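Local coordinates for uncharacterized protein (PDB 3P02), which is of unknown function but carries an N-terminal region of the E-set clan and a BT_3044-like C-terminal region, at residues D206-Y210 with F276-T280. Numbering follows the deposited sequence.
Sequences DRINY and FVDYT
A short 3-10 segment through 207-209, hydrogen-bonded Asn209 N to Asp206 O (3.0 Å) and Tyr210 N to Arg207 O (2.9 Å), faces the strand and turn of 276-280. CA atoms of Asp206 and Thr280 approach to 7.6 Å, those of Tyr210 and Asp278 to 8.2 Å. Asp206 OD2 (chi1 p) accepts from Thr280 OG1 (2.6 Å); Arg200 salt-bridges Asp206 and Asp278 and makes a cation-pi contact with Tyr210. Asn209 CG closely contacts Tyr279 OH (3.3 Å), itself hydrogen-bonded to Asn236 ND2; a water 2.6 Å from Tyr279 OH donates weakly to Asn209 OD1 (3.4 Å). This joins the loop before strand 211-220 to the last residues of strand 262-278, non-neighbours in the ten-stranded antiparallel sheet of the BT_3044-like C-terminal region. Tyr210 OH (chi1 m) donates to Thr280 OG1 (2.7 Å) and weakly accepts from Tyr279 N (3.1 Å). Tyr210 CE1 lies 3.5 Å from Val277 O and CD1 4.2 Å from Phe276 CE2; its ring is oblique to that of Tyr279 (chi1 p; centroids 6.0 Å apart, planes at 34°). Asp278 (chi1 t) forms an Asx turn, OD1 accepting from Thr280 N (3.1 Å) and so positioning Thr280 OG1; OD2 is hydrogen-bonded to Ser281.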
loop_
_atom_site.group_PDB
_atom_site.type_symbol
_atom_site.label_atom_id
_atom_site.label_comp_id
_atom_site.label_asym_id
_atom_site.label_seq_id
_atom_site.Cartn_x
_atom_site.Cartn_y
_atom_site.Cartn_z
ATOM N N ASP A 206 2.768 17.160 -5.102
ATOM C CA ASP A 206 4.100 17.488 -4.574
ATOM C C ASP A 206 4.521 16.637 -3.366
ATOM O O ASP A 206 5.504 16.980 -2.701
ATOM C CB ASP A 206 4.134 18.993 -4.173
ATOM C CG ASP A 206 3.214 19.374 -3.021
ATOM O OD1 ASP A 206 2.667 18.442 -2.342
ATOM O OD2 ASP A 206 3.021 20.584 -2.802
ATOM N N ARG A 207 3.825 15.498 -3.111
ATOM C CA ARG A 207 4.059 14.756 -1.869
ATOM C C ARG A 207 5.519 14.333 -1.609
ATOM O O ARG A 207 5.948 14.389 -0.465
ATOM C CB ARG A 207 3.132 13.544 -1.783
ATOM C CG ARG A 207 3.403 12.469 -2.821
ATOM C CD ARG A 207 2.279 11.461 -2.833
ATOM N NE ARG A 207 2.536 10.410 -3.817
ATOM C CZ ARG A 207 2.328 10.552 -5.116
ATOM N NH1 ARG A 207 1.831 11.691 -5.599
ATOM N NH2 ARG A 207 2.565 9.541 -5.946
ATOM N N ILE A 208 6.284 13.908 -2.648
ATOM C CA ILE A 208 7.673 13.462 -2.355
ATOM C C ILE A 208 8.489 14.567 -1.667
ATOM O O ILE A 208 9.347 14.266 -0.851
ATOM C CB ILE A 208 8.375 12.990 -3.646
ATOM C CG1 ILE A 208 7.683 11.709 -4.158
ATOM C CG2 ILE A 208 9.884 12.757 -3.399
ATOM C CD1 ILE A 208 8.228 11.238 -5.620
ATOM N N ASN A 209 8.219 15.839 -1.984
ATOM C CA ASN A 209 8.955 16.953 -1.364
ATOM C C ASN A 209 8.773 17.040 0.149
ATOM O O ASN A 209 9.537 17.751 0.810
ATOM C CB ASN A 209 8.441 18.272 -1.944
ATOM C CG ASN A 209 8.645 18.350 -3.428
ATOM O OD1 ASN A 209 9.656 17.873 -3.945
ATOM N ND2 ASN A 209 7.760 19.068 -4.094
ATOM N N TYR A 210 7.698 16.393 0.675
ATOM C CA TYR A 210 7.299 16.529 2.081
ATOM C C TYR A 210 7.507 15.249 2.877
ATOM O O TYR A 210 6.995 15.127 3.979
ATOM C CB TYR A 210 5.821 17.019 2.147
ATOM C CG TYR A 210 5.760 18.429 1.604
ATOM C CD1 TYR A 210 6.135 19.513 2.394
ATOM C CD2 TYR A 210 5.458 18.672 0.259
ATOM C CE1 TYR A 210 6.239 20.793 1.866
ATOM C CE2 TYR A 210 5.553 19.959 -0.279
ATOM C CZ TYR A 210 5.926 21.017 0.535
ATOM O OH TYR A 210 6.032 22.283 0.011
ATOM N N PHE A 276 9.342 22.851 9.401
ATOM C CA PHE A 276 9.521 22.583 7.980
ATOM C C PHE A 276 8.884 23.710 7.235
ATOM O O PHE A 276 8.067 24.447 7.794
ATOM C CB PHE A 276 8.950 21.227 7.544
ATOM C CG PHE A 276 7.454 21.246 7.413
ATOM C CD1 PHE A 276 6.635 21.104 8.537
ATOM C CD2 PHE A 276 6.851 21.429 6.161
ATOM C CE1 PHE A 276 5.247 21.185 8.410
ATOM C CE2 PHE A 276 5.467 21.538 6.044
ATOM C CZ PHE A 276 4.672 21.399 7.163
ATOM N N VAL A 277 9.222 23.825 5.953
ATOM C CA VAL A 277 8.685 24.881 5.118
ATOM C C VAL A 277 7.805 24.284 4.016
ATOM O O VAL A 277 8.212 23.295 3.378
ATOM C CB VAL A 277 9.876 25.689 4.519
ATOM C CG1 VAL A 277 9.406 26.718 3.499
ATOM C CG2 VAL A 277 10.697 26.361 5.619
ATOM N N ASP A 278 6.656 24.903 3.769
ATOM C CA ASP A 278 5.796 24.565 2.655
ATOM C C ASP A 278 6.154 25.601 1.584
ATOM O O ASP A 278 5.793 26.781 1.717
ATOM C CB ASP A 278 4.321 24.617 3.047
ATOM C CG ASP A 278 3.377 24.375 1.884
ATOM O OD1 ASP A 278 3.811 24.542 0.696
ATOM O OD2 ASP A 278 2.204 24.034 2.140
ATOM N N TYR A 279 6.929 25.201 0.573
ATOM C CA TYR A 279 7.384 26.148 -0.447
ATOM C C TYR A 279 6.644 25.935 -1.779
ATOM O O TYR A 279 7.083 26.444 -2.810
ATOM C CB TYR A 279 8.927 26.015 -0.618
ATOM C CG TYR A 279 9.374 24.648 -1.106
ATOM C CD1 TYR A 279 9.532 23.584 -0.218
ATOM C CD2 TYR A 279 9.668 24.426 -2.454
ATOM C CE1 TYR A 279 9.901 22.319 -0.668
ATOM C CE2 TYR A 279 10.086 23.179 -2.906
ATOM C CZ TYR A 279 10.210 22.129 -2.007
ATOM O OH TYR A 279 10.600 20.881 -2.448
ATOM N N THR A 280 5.524 25.153 -1.773
ATOM C CA THR A 280 4.845 24.851 -3.039
ATOM C C THR A 280 3.338 25.129 -3.027
ATOM O O THR A 280 2.778 25.245 -4.120
ATOM C CB THR A 280 5.085 23.367 -3.434
ATOM O OG1 THR A 280 4.688 22.524 -2.348
ATOM C CG2 THR A 280 6.558 23.071 -3.773
HETATM O O HOH W 1 11.471 20.563 -4.886
#